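Local coordinates for acyl-CoA dehydrogenase domain protein Tcur3481 (Thermomonospora curvata, PDB 6WY9) that binds FAD and probably catalyses the alpha,beta-dehydrogenation of acyl-CoA thioesters, as other members of the acyl-CoA dehydrogenase family do, at residues T10-L15 / L71-E76; Q18-H23 / V85-T90; A96-G101 / D107-V112; A223-A228 / V278-A283. All coordinates share one frame; numbering follows the deposited sequence.

Interaction 1: residues T10-L15 / L71-E76; sequences TELQGL and LCVLLE
L12 reaches from helix 5-23 to V73 and L74 on helix 67-80. Its CB and CG both lie 4.5 Å from V73 CG1, so the first half of the chain runs past that methyl at a slightly loose distance. The branch then divides the work. CD1 stays on the fringe of V73, while CD2 of L12 closes in on V73 CG1 at 3.8 Å. The same CD2 methyl also rests against the next residue, 4.2 Å from L74 CB. It lies a little nearer to the backbone there, 4.0 Å from L74 N. With CG anti to the backbone N (chi1 -166°), the isobutyl group extends across the gap, and the side chains of L12 and V73 cross obliquely. The two helices belong to the all-helical N-terminal domain of the acyl-CoA dehydrogenase fold. Here they run nearly alongside one another: the axes of 10-15 and 71-76 are inclined by 26° and approach to 9.2 Å. V73 CG1 also meets Q13 CB at 3.8 Å, roughly at right angles to its approach to L12, so one methyl touches two successive residues of helix 5-23. Beyond CB, the extended chain of Q13 leads toward E77, one helical turn after V73. Residues L52, V55 and A70 add further apolar surface around L12, and L74 packs on L91 of helix 87-100.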
loop_
_atom_site.group_PDB
_atom_site.type_symbol
_atom_site.label_atom_id
_atom_site.label_comp_id
_atom_site.label_asym_id
_atom_site.label_seq_id
_atom_site.Cartn_x
_atom_site.Cartn_y
_atom_site.Cartn_z
ATOM N N THR B 10 28.149 -18.046 -12.063
ATOM C CA THR B 10 28.229 -18.609 -10.722
ATOM C C THR B 10 29.627 -18.452 -10.134
ATOM O O THR B 10 29.784 -18.023 -8.982
ATOM C CB THR B 10 27.830 -20.081 -10.760
ATOM O OG1 THR B 10 26.456 -20.174 -11.134
ATOM C CG2 THR B 10 28.013 -20.712 -9.413
ATOM N N GLU B 11 30.659 -18.819 -10.896
ATOM C CA GLU B 11 32.024 -18.572 -10.442
ATOM C C GLU B 11 32.227 -17.094 -10.119
ATOM O O GLU B 11 32.799 -16.740 -9.079
ATOM C CB GLU B 11 33.025 -19.043 -11.497
ATOM C CG GLU B 11 32.823 -20.491 -11.910
ATOM C CD GLU B 11 33.899 -21.006 -12.865
ATOM O OE1 GLU B 11 34.941 -20.329 -13.035
ATOM O OE2 GLU B 11 33.701 -22.098 -13.445
ATOM N N LEU B 12 31.773 -16.211 -11.009
ATOM C CA LEU B 12 31.866 -14.779 -10.741
ATOM C C LEU B 12 31.259 -14.444 -9.385
ATOM O O LEU B 12 31.859 -13.746 -8.558
ATOM C CB LEU B 12 31.140 -14.015 -11.852
ATOM C CG LEU B 12 31.330 -12.511 -12.026
ATOM C CD1 LEU B 12 30.650 -12.123 -13.313
ATOM C CD2 LEU B 12 30.717 -11.769 -10.892
ATOM N N GLN B 13 30.067 -14.967 -9.135
ATOM C CA GLN B 13 29.343 -14.626 -7.922
ATOM C C GLN B 13 30.085 -15.099 -6.664
ATOM O O GLN B 13 30.197 -14.363 -5.671
ATOM C CB GLN B 13 27.949 -15.231 -8.012
ATOM C CG GLN B 13 27.111 -15.009 -6.798
ATOM C CD GLN B 13 25.726 -15.575 -6.978
ATOM O OE1 GLN B 13 24.770 -14.833 -7.157
ATOM N NE2 GLN B 13 25.610 -16.892 -6.933
ATOM N N GLY B 14 30.587 -16.331 -6.678
ATOM C CA GLY B 14 31.313 -16.822 -5.517
ATOM C C GLY B 14 32.563 -16.014 -5.228
ATOM O O GLY B 14 32.888 -15.737 -4.068
ATOM N N LEU B 15 33.290 -15.634 -6.277
ATOM C CA LEU B 15 34.508 -14.854 -6.085
ATOM C C LEU B 15 34.177 -13.500 -5.468
ATOM O O LEU B 15 34.796 -13.082 -4.475
ATOM C CB LEU B 15 35.223 -14.703 -7.428
ATOM C CG LEU B 15 36.615 -14.105 -7.570
ATOM C CD1 LEU B 15 37.514 -14.607 -6.451
ATOM C CD2 LEU B 15 37.219 -14.444 -8.973
ATOM N N LEU B 71 28.022 -7.720 -15.065
ATOM C CA LEU B 71 28.004 -6.526 -14.239
ATOM C C LEU B 71 26.905 -6.628 -13.181
ATOM O O LEU B 71 27.138 -6.369 -11.991
ATOM C CB LEU B 71 27.803 -5.281 -15.106
ATOM C CG LEU B 71 27.679 -4.017 -14.237
ATOM C CD1 LEU B 71 28.907 -3.827 -13.317
ATOM C CD2 LEU B 71 27.370 -2.758 -15.091
ATOM N N CYS B 72 25.722 -7.074 -13.585
ATOM C CA CYS B 72 24.618 -7.143 -12.621
ATOM C C CYS B 72 24.882 -8.189 -11.538
ATOM O O CYS B 72 24.491 -7.999 -10.378
ATOM C CB CYS B 72 23.316 -7.414 -13.354
ATOM S SG CYS B 72 22.739 -5.912 -14.280
ATOM N N VAL B 73 25.540 -9.301 -11.885
ATOM C CA VAL B 73 25.872 -10.302 -10.874
ATOM C C VAL B 73 26.829 -9.701 -9.861
ATOM O O VAL B 73 26.644 -9.837 -8.647
ATOM C CB VAL B 73 26.452 -11.571 -11.545
ATOM C CG1 VAL B 73 27.051 -12.535 -10.533
ATOM C CG2 VAL B 73 25.367 -12.281 -12.317
ATOM N N LEU B 74 27.845 -8.981 -10.348
ATOM C CA LEU B 74 28.789 -8.331 -9.443
ATOM C C LEU B 74 28.112 -7.259 -8.583
ATOM O O LEU B 74 28.397 -7.156 -7.383
ATOM C CB LEU B 74 29.936 -7.716 -10.241
ATOM C CG LEU B 74 30.959 -6.888 -9.468
ATOM C CD1 LEU B 74 31.803 -7.760 -8.488
ATOM C CD2 LEU B 74 31.874 -6.125 -10.446
ATOM N N LEU B 75 27.247 -6.422 -9.182
ATOM C CA LEU B 75 26.591 -5.358 -8.419
ATOM C C LEU B 75 25.645 -5.920 -7.367
ATOM O O LEU B 75 25.441 -5.302 -6.306
ATOM C CB LEU B 75 25.814 -4.409 -9.370
ATOM C CG LEU B 75 26.727 -3.577 -10.288
ATOM C CD1 LEU B 75 25.923 -2.624 -11.195
ATOM C CD2 LEU B 75 27.807 -2.820 -9.457
ATOM N N GLU B 76 24.975 -7.029 -7.691
ATOM C CA GLU B 76 24.074 -7.620 -6.726
ATOM C C GLU B 76 24.848 -8.128 -5.508
ATOM O O GLU B 76 24.440 -7.894 -4.358
ATOM C CB GLU B 76 23.255 -8.740 -7.377
ATOM C CG GLU B 76 22.340 -9.416 -6.375
ATOM C CD GLU B 76 21.489 -10.554 -6.959
ATOM O OE1 GLU B 76 21.591 -10.856 -8.167
ATOM O OE2 GLU B 76 20.707 -11.153 -6.184
#

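Interaction 2: residues Q18-H23 / V85-T90; sequences QIFTDH and VPLWPT
F20 and L87 point at each other from opposite directions, the phenyl ring from helix 5-23 and the isobutyl group from the first turn of helix 87-100. The ring is presented edge-on: L87 CD1 lies in its plane beyond the para carbon, 3.8 Å from F20 CZ. V85 approaches the same rim one atom further round, its CG2 4.3 Å from F20 CE1, so the two methyl groups sit next to each other along one edge. With CG anti to the carbonyl carbon (chi1 -73°), the ring is directed at the V85-L87 turn although its CB does not point straight there. F20 CA and V85 CA, the nearest such pair, are 10.2 Å apart. The chain turns at P86, the centre of an inverse gamma turn and the N-cap of helix 87-100, an arrangement consistent with both V85 and L87 facing F20. In the N-terminal helical domain this joins the end of the first helix to the start of a later one, with helix 67-80 alongside: F20 touches E77 and Q78, while L87 touches L75 and Q78. The link is purely apolar, with no hydrogen bond across it; it depends on van der Waals contact at the ring's edge and on the burial of all three side chains.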
loop_
_atom_site.group_PDB
_atom_site.type_symbol
_atom_site.label_atom_id
_atom_site.label_comp_id
_atom_site.label_asym_id
_atom_site.label_seq_id
_atom_site.Cartn_x
_atom_site.Cartn_y
_atom_site.Cartn_z
ATOM N N GLN B 18 33.264 -13.796 -1.799
ATOM C CA GLN B 18 34.362 -13.998 -0.863
ATOM C C GLN B 18 35.110 -12.697 -0.633
ATOM O O GLN B 18 35.496 -12.375 0.499
ATOM C CB GLN B 18 35.327 -15.058 -1.392
ATOM C CG GLN B 18 36.477 -15.332 -0.425
ATOM C CD GLN B 18 36.009 -15.998 0.861
ATOM O OE1 GLN B 18 36.108 -15.427 1.962
ATOM N NE2 GLN B 18 35.472 -17.207 0.726
ATOM N N ILE B 19 35.359 -11.951 -1.709
ATOM C CA ILE B 19 36.120 -10.716 -1.570
ATOM C C ILE B 19 35.324 -9.702 -0.743
ATOM O O ILE B 19 35.842 -9.093 0.207
ATOM C CB ILE B 19 36.507 -10.197 -2.963
ATOM C CG1 ILE B 19 37.531 -11.166 -3.587
ATOM C CG2 ILE B 19 37.012 -8.708 -2.963
ATOM C CD1 ILE B 19 37.836 -10.781 -5.009
ATOM N N PHE B 20 34.031 -9.563 -1.046
ATOM C CA PHE B 20 33.205 -8.622 -0.297
ATOM C C PHE B 20 33.073 -9.050 1.154
ATOM O O PHE B 20 33.081 -8.213 2.056
ATOM C CB PHE B 20 31.818 -8.495 -0.941
ATOM C CG PHE B 20 31.807 -7.722 -2.240
ATOM C CD1 PHE B 20 32.497 -6.520 -2.368
ATOM C CD2 PHE B 20 31.073 -8.177 -3.323
ATOM C CE1 PHE B 20 32.466 -5.795 -3.550
ATOM C CE2 PHE B 20 31.047 -7.452 -4.512
ATOM C CZ PHE B 20 31.741 -6.272 -4.630
ATOM N N THR B 21 32.929 -10.354 1.394
ATOM C CA THR B 21 32.825 -10.871 2.750
ATOM C C THR B 21 34.090 -10.602 3.556
ATOM O O THR B 21 34.015 -10.283 4.751
ATOM C CB THR B 21 32.553 -12.363 2.690
ATOM O OG1 THR B 21 31.281 -12.577 2.076
ATOM C CG2 THR B 21 32.556 -12.967 4.118
ATOM N N ASP B 22 35.264 -10.760 2.925
ATOM C CA ASP B 22 36.527 -10.490 3.623
ATOM C C ASP B 22 36.722 -9.012 3.954
ATOM O O ASP B 22 37.479 -8.691 4.877
ATOM C CB ASP B 22 37.726 -10.937 2.784
ATOM C CG ASP B 22 37.820 -12.428 2.653
ATOM O OD1 ASP B 22 37.205 -13.141 3.464
ATOM O OD2 ASP B 22 38.543 -12.878 1.741
ATOM N N HIS B 23 36.121 -8.090 3.203
ATOM C CA HIS B 23 36.468 -6.689 3.431
ATOM C C HIS B 23 35.316 -5.793 3.855
ATOM O O HIS B 23 35.573 -4.678 4.319
ATOM C CB HIS B 23 37.175 -6.106 2.189
ATOM C CG HIS B 23 38.495 -6.759 1.922
ATOM N ND1 HIS B 23 39.478 -6.867 2.892
ATOM C CD2 HIS B 23 38.959 -7.432 0.845
ATOM C CE1 HIS B 23 40.500 -7.556 2.412
ATOM N NE2 HIS B 23 40.212 -7.907 1.172
ATOM N N VAL B 85 32.622 0.643 -2.744
ATOM C CA VAL B 85 33.454 0.904 -3.935
ATOM C C VAL B 85 32.553 1.385 -5.066
ATOM O O VAL B 85 31.415 0.949 -5.201
ATOM C CB VAL B 85 34.226 -0.360 -4.407
ATOM C CG1 VAL B 85 35.521 -0.553 -3.660
ATOM C CG2 VAL B 85 33.351 -1.623 -4.291
ATOM N N PRO B 86 33.085 2.278 -5.934
ATOM C CA PRO B 86 32.207 2.863 -6.978
ATOM C C PRO B 86 32.109 1.983 -8.225
ATOM O O PRO B 86 32.532 2.357 -9.330
ATOM C CB PRO B 86 32.897 4.198 -7.259
ATOM C CG PRO B 86 34.380 3.787 -7.234
ATOM C CD PRO B 86 34.451 2.842 -5.996
ATOM N N LEU B 87 31.562 0.776 -8.058
ATOM C CA LEU B 87 31.511 -0.134 -9.200
ATOM C C LEU B 87 30.512 0.352 -10.253
ATOM O O LEU B 87 30.824 0.365 -11.451
ATOM C CB LEU B 87 31.162 -1.552 -8.727
ATOM C CG LEU B 87 32.275 -2.318 -7.992
ATOM C CD1 LEU B 87 31.666 -3.598 -7.316
ATOM C CD2 LEU B 87 33.423 -2.706 -8.917
ATOM N N TRP B 88 29.306 0.768 -9.833
ATOM C CA TRP B 88 28.402 1.088 -10.939
ATOM C C TRP B 88 28.827 2.375 -11.652
ATOM O O TRP B 88 28.818 2.398 -12.891
ATOM C CB TRP B 88 26.913 1.100 -10.508
ATOM C CG TRP B 88 26.391 2.308 -9.772
ATOM C CD1 TRP B 88 26.215 2.441 -8.412
ATOM C CD2 TRP B 88 25.940 3.549 -10.355
ATOM N NE1 TRP B 88 25.711 3.694 -8.127
ATOM C CE2 TRP B 88 25.556 4.395 -9.294
ATOM C CE3 TRP B 88 25.881 4.041 -11.666
ATOM C CZ2 TRP B 88 25.074 5.705 -9.511
ATOM C CZ3 TRP B 88 25.411 5.330 -11.878
ATOM C CH2 TRP B 88 25.013 6.143 -10.808
ATOM N N PRO B 89 29.290 3.434 -10.971
ATOM C CA PRO B 89 29.737 4.608 -11.754
ATOM C C PRO B 89 30.880 4.279 -12.709
ATOM O O PRO B 89 30.827 4.643 -13.888
ATOM C CB PRO B 89 30.139 5.631 -10.676
ATOM C CG PRO B 89 29.357 5.210 -9.440
ATOM C CD PRO B 89 29.391 3.675 -9.517
ATOM N N THR B 90 31.910 3.569 -12.242
ATOM C CA THR B 90 33.041 3.268 -13.111
ATOM C C THR B 90 32.646 2.322 -14.237
ATOM O O THR B 90 33.035 2.539 -15.394
ATOM C CB THR B 90 34.194 2.661 -12.297
ATOM O OG1 THR B 90 34.779 3.685 -11.489
ATOM C CG2 THR B 90 35.283 2.095 -13.206
#

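Interaction 3: residues A96-G101 / D107-V112; sequences AIAEHG and DLLPGV
L109 packs against I97 and A98, and the apolar contacts across this site all run through its forked end. CD1 of L109 takes the alanine side, 3.8 Å from both CA and CB of A98, so it lies against the helix backbone as much as against the alanine methyl. CD2 of L109 takes the isoleucine side, 4.1 Å from I97 CG2. The side chains of I97 and L109 run alongside in opposite senses, which lets the CG2 branch of I97, rather than its ethyl arm, rest beside the fork: CG and CD1 of L109 are each 4.2 Å from I97 CG2. The small side chain of A98 allows the leucine to come this near to the helix, and an alanine in place of L109 would probably open a gap beside I97 and A98 and remove the apolar contact between 96-101 and 107-112. No hydrogen bond crosses between the two segments. Within the first, H100 N bonds to A96 O and G101 N to I97 O, each at 2.8 Å, and the H100 backbone has an outside partner in G212; within the second, the backbone bonds to L108 O and L109 O are weak. The contact closes a short connection, through helix 103-106, at the end of the N-terminal helical domain. A61 and A94 also pack on L109, V112 touches T90 and L91 of helix 87-100, H100 meets W218 of helix 215-248 edge-to-face, and L108 touches H162 on strand 160-169.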
loop_
_atom_site.group_PDB
_atom_site.type_symbol
_atom_site.label_atom_id
_atom_site.label_comp_id
_atom_site.label_asym_id
_atom_site.label_seq_id
_atom_site.Cartn_x
_atom_site.Cartn_y
_atom_site.Cartn_z
ATOM N N ALA B 96 29.538 2.270 -21.364
ATOM C CA ALA B 96 29.179 3.327 -22.316
ATOM C C ALA B 96 30.324 3.610 -23.281
ATOM O O ALA B 96 30.101 3.841 -24.482
ATOM C CB ALA B 96 28.799 4.610 -21.578
ATOM N N ILE B 97 31.562 3.623 -22.774
ATOM C CA ILE B 97 32.699 3.856 -23.666
ATOM C C ILE B 97 32.865 2.685 -24.613
ATOM O O ILE B 97 33.171 2.849 -25.809
ATOM C CB ILE B 97 33.990 4.102 -22.863
ATOM C CG1 ILE B 97 33.912 5.468 -22.177
ATOM C CG2 ILE B 97 35.214 4.045 -23.815
ATOM C CD1 ILE B 97 34.878 5.628 -20.999
ATOM N N ALA B 98 32.716 1.479 -24.079
ATOM C CA ALA B 98 32.952 0.296 -24.892
ATOM C C ALA B 98 31.970 0.252 -26.044
ATOM O O ALA B 98 32.339 -0.085 -27.167
ATOM C CB ALA B 98 32.847 -0.960 -24.029
ATOM N N GLU B 99 30.729 0.653 -25.799
ATOM C CA GLU B 99 29.700 0.503 -26.805
ATOM C C GLU B 99 29.469 1.753 -27.640
ATOM O O GLU B 99 28.873 1.650 -28.716
ATOM C CB GLU B 99 28.386 0.092 -26.132
ATOM C CG GLU B 99 27.300 -0.288 -27.135
ATOM C CD GLU B 99 27.350 -1.751 -27.596
ATOM O OE1 GLU B 99 26.513 -2.123 -28.448
ATOM O OE2 GLU B 99 28.199 -2.526 -27.100
ATOM N N HIS B 100 29.889 2.930 -27.170
ATOM C CA HIS B 100 29.587 4.177 -27.868
ATOM C C HIS B 100 30.781 5.106 -27.998
ATOM O O HIS B 100 30.630 6.200 -28.560
ATOM C CB HIS B 100 28.463 4.938 -27.164
ATOM C CG HIS B 100 27.192 4.161 -27.046
ATOM N ND1 HIS B 100 26.257 4.103 -28.061
ATOM C CD2 HIS B 100 26.708 3.401 -26.040
ATOM C CE1 HIS B 100 25.244 3.348 -27.672
ATOM N NE2 HIS B 100 25.493 2.915 -26.449
ATOM N N GLY B 101 31.980 4.694 -27.521
ATOM C CA GLY B 101 33.137 5.560 -27.577
ATOM C C GLY B 101 33.900 5.463 -28.886
ATOM O O GLY B 101 33.697 4.542 -29.672
ATOM N N ASP B 107 40.596 3.302 -25.621
ATOM C CA ASP B 107 41.929 3.071 -25.077
ATOM C C ASP B 107 42.014 3.335 -23.578
ATOM O O ASP B 107 43.006 2.943 -22.951
ATOM C CB ASP B 107 42.955 3.921 -25.833
ATOM C CG ASP B 107 43.266 3.349 -27.201
ATOM O OD1 ASP B 107 43.113 2.121 -27.364
ATOM O OD2 ASP B 107 43.653 4.119 -28.111
ATOM N N LEU B 108 40.993 3.954 -22.971
ATOM C CA LEU B 108 40.997 4.113 -21.520
ATOM C C LEU B 108 40.623 2.828 -20.778
ATOM O O LEU B 108 40.809 2.752 -19.553
ATOM C CB LEU B 108 40.034 5.249 -21.111
ATOM C CG LEU B 108 40.221 6.652 -21.714
ATOM C CD1 LEU B 108 39.093 7.565 -21.248
ATOM C CD2 LEU B 108 41.524 7.232 -21.262
ATOM N N LEU B 109 40.078 1.826 -21.475
ATOM C CA LEU B 109 39.431 0.690 -20.813
ATOM C C LEU B 109 40.460 -0.244 -20.171
ATOM O O LEU B 109 40.215 -0.785 -19.084
ATOM C CB LEU B 109 38.541 -0.065 -21.818
ATOM C CG LEU B 109 37.322 0.753 -22.323
ATOM C CD1 LEU B 109 36.466 0.081 -23.428
ATOM C CD2 LEU B 109 36.436 1.150 -21.134
ATOM N N PRO B 110 41.604 -0.485 -20.807
ATOM C CA PRO B 110 42.624 -1.293 -20.127
ATOM C C PRO B 110 42.925 -0.793 -18.724
ATOM O O PRO B 110 43.036 -1.612 -17.807
ATOM C CB PRO B 110 43.823 -1.180 -21.076
ATOM C CG PRO B 110 43.144 -1.135 -22.424
ATOM C CD PRO B 110 42.006 -0.178 -22.195
ATOM N N GLY B 111 43.037 0.525 -18.522
ATOM C CA GLY B 111 43.297 1.031 -17.184
ATOM C C GLY B 111 42.141 0.783 -16.220
ATOM O O GLY B 111 42.351 0.682 -15.006
ATOM N N VAL B 112 40.914 0.689 -16.733
ATOM C CA VAL B 112 39.798 0.322 -15.859
ATOM C C VAL B 112 39.891 -1.151 -15.472
ATOM O O VAL B 112 39.669 -1.523 -14.311
ATOM C CB VAL B 112 38.448 0.623 -16.532
ATOM C CG1 VAL B 112 37.289 0.089 -15.653
ATOM C CG2 VAL B 112 38.287 2.131 -16.820
#

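Interaction 4: residues A223-A228 / V278-A283; sequences ARTALA and VCLWQA
T225 and L280 form the close part of this packing between helices 215-248 and 260-288. L280 CD1 touches T225 at both its carbonyl O (3.6 Å) and CG2 (3.9 Å), and the two side chains cross at an angle. With CG anti to the backbone N (chi1 169°), L280 bends its tip toward the partner helix although its CB starts out obliquely. A283 supports the same threonine, its CB 3.8 Å from T225 OG1 and 4.1 Å from T225 CG2. Toward A228 the fit is slacker, CB of A228 standing 4.4 Å from L280 CD1. The axes of 223-228 and 278-283 are 9.9 Å apart and run antiparallel at 149°, as expected of two members of the four-helix bundle that makes up the C-terminal domain in this family. W281 turns to V73 of helix 67-80. The far side of 278-283 differs: Q282 is partly exposed, and the chain of another protein in the assembly comes up, with acidic side chains packing on C279 and on Q282 and a basic one on V278. No hydrogen bond joins the helices here. T225 OG1 instead bonds to D221 O in its own helix, which settles the buried hydroxyl and leaves the interface to van der Waals contacts, among them the hydroxyl oxygen against A283 CB.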
loop_
_atom_site.group_PDB
_atom_site.type_symbol
_atom_site.label_atom_id
_atom_site.label_comp_id
_atom_site.label_asym_id
_atom_site.label_seq_id
_atom_site.Cartn_x
_atom_site.Cartn_y
_atom_site.Cartn_z
ATOM N N ALA B 223 22.345 2.303 -16.661
ATOM C CA ALA B 223 22.487 2.773 -15.277
ATOM C C ALA B 223 21.271 2.398 -14.433
ATOM O O ALA B 223 21.407 2.044 -13.250
ATOM C CB ALA B 223 22.667 4.291 -15.241
ATOM N N ARG B 224 20.071 2.537 -15.009
ATOM C CA ARG B 224 18.857 2.125 -14.300
ATOM C C ARG B 224 18.915 0.642 -13.952
ATOM O O ARG B 224 18.540 0.227 -12.835
ATOM C CB ARG B 224 17.617 2.421 -15.154
ATOM C CG ARG B 224 17.264 3.936 -15.267
ATOM C CD ARG B 224 16.056 4.226 -16.184
ATOM N NE ARG B 224 15.687 5.667 -16.202
ATOM C CZ ARG B 224 15.578 6.421 -17.298
ATOM N NH1 ARG B 224 15.817 5.893 -18.510
ATOM N NH2 ARG B 224 15.226 7.719 -17.190
ATOM N N THR B 225 19.339 -0.175 -14.925
ATOM C CA THR B 225 19.449 -1.618 -14.732
ATOM C C THR B 225 20.499 -1.925 -13.676
ATOM O O THR B 225 20.271 -2.726 -12.772
ATOM C CB THR B 225 19.779 -2.277 -16.081
ATOM O OG1 THR B 225 18.753 -1.951 -17.029
ATOM C CG2 THR B 225 19.880 -3.785 -15.966
ATOM N N ALA B 226 21.651 -1.254 -13.761
ATOM C CA ALA B 226 22.718 -1.475 -12.796
ATOM C C ALA B 226 22.287 -1.070 -11.380
ATOM O O ALA B 226 22.594 -1.767 -10.402
ATOM C CB ALA B 226 23.969 -0.691 -13.255
ATOM N N LEU B 227 21.617 0.081 -11.247
ATOM C CA LEU B 227 21.157 0.487 -9.932
ATOM C C LEU B 227 20.172 -0.538 -9.390
ATOM O O LEU B 227 20.172 -0.836 -8.200
ATOM C CB LEU B 227 20.498 1.886 -9.990
ATOM C CG LEU B 227 21.489 3.053 -10.142
ATOM C CD1 LEU B 227 20.754 4.340 -10.766
ATOM C CD2 LEU B 227 22.150 3.354 -8.778
ATOM N N ALA B 228 19.300 -1.057 -10.249
ATOM C CA ALA B 228 18.387 -2.096 -9.791
ATOM C C ALA B 228 19.149 -3.337 -9.346
ATOM O O ALA B 228 18.740 -3.991 -8.386
ATOM C CB ALA B 228 17.376 -2.428 -10.870
ATOM N N VAL B 278 13.102 -10.960 -11.049
ATOM C CA VAL B 278 12.781 -11.339 -12.431
ATOM C C VAL B 278 12.707 -10.115 -13.343
ATOM O O VAL B 278 12.989 -10.208 -14.540
ATOM C CB VAL B 278 11.489 -12.176 -12.508
ATOM C CG1 VAL B 278 11.667 -13.479 -11.691
ATOM C CG2 VAL B 278 10.251 -11.340 -12.077
ATOM N N CYS B 279 12.315 -8.955 -12.826
ATOM C CA CYS B 279 12.287 -7.806 -13.723
ATOM C C CYS B 279 13.689 -7.311 -14.027
ATOM O O CYS B 279 13.921 -6.777 -15.110
ATOM C CB CYS B 279 11.476 -6.668 -13.143
ATOM S SG CYS B 279 9.656 -7.075 -12.964
ATOM N N LEU B 280 14.605 -7.401 -13.066
ATOM C CA LEU B 280 16.023 -7.113 -13.377
ATOM C C LEU B 280 16.507 -7.952 -14.557
ATOM O O LEU B 280 17.083 -7.443 -15.532
ATOM C CB LEU B 280 16.888 -7.391 -12.131
ATOM C CG LEU B 280 18.414 -7.373 -12.420
ATOM C CD1 LEU B 280 18.790 -6.002 -12.966
ATOM C CD2 LEU B 280 19.183 -7.708 -11.105
ATOM N N TRP B 281 16.278 -9.253 -14.491
ATOM C CA TRP B 281 16.866 -10.090 -15.524
ATOM C C TRP B 281 16.140 -9.908 -16.843
ATOM O O TRP B 281 16.751 -10.028 -17.906
ATOM C CB TRP B 281 16.923 -11.535 -15.014
ATOM C CG TRP B 281 18.083 -11.585 -14.003
ATOM C CD1 TRP B 281 17.991 -11.597 -12.625
ATOM C CD2 TRP B 281 19.493 -11.474 -14.305
ATOM N NE1 TRP B 281 19.258 -11.571 -12.067
ATOM C CE2 TRP B 281 20.190 -11.482 -13.071
ATOM C CE3 TRP B 281 20.229 -11.404 -15.501
ATOM C CZ2 TRP B 281 21.587 -11.416 -12.996
ATOM C CZ3 TRP B 281 21.623 -11.344 -15.427
ATOM C CH2 TRP B 281 22.284 -11.349 -14.179
ATOM N N GLN B 282 14.875 -9.503 -16.801
ATOM C CA GLN B 282 14.212 -9.139 -18.052
ATOM C C GLN B 282 14.859 -7.903 -18.679
ATOM O O GLN B 282 14.990 -7.812 -19.909
ATOM C CB GLN B 282 12.711 -8.931 -17.785
ATOM C CG GLN B 282 11.891 -8.496 -18.995
ATOM C CD GLN B 282 11.891 -9.549 -20.095
ATOM O OE1 GLN B 282 11.889 -10.743 -19.825
ATOM N NE2 GLN B 282 11.905 -9.105 -21.332
ATOM N N ALA B 283 15.229 -6.915 -17.848
ATOM C CA ALA B 283 15.899 -5.732 -18.376
ATOM C C ALA B 283 17.227 -6.116 -19.000
ATOM O O ALA B 283 17.562 -5.653 -20.092
ATOM C CB ALA B 283 16.114 -4.704 -17.263
#

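In the fold
All four contacts are largely buried and apolar, and none has a hydrogen bond between its segments. Interactions 1 and 2 share helix 5-23 and touch where L74 and L75 meet F20 and L87, so they adjoin within the N-terminal helical domain. Interaction 3 shares helix 87-100 with interaction 2, joined by T90 against V112, but lies furthest from the chain's centre and closes a short local connection. Interaction 4, the most central, belongs to the C-terminal bundle; L75 on A226 and V73 on W281 tie it to interaction 1, and W88 on L227 to interaction 2. Of the four, it alone has the chain of another protein against its segments.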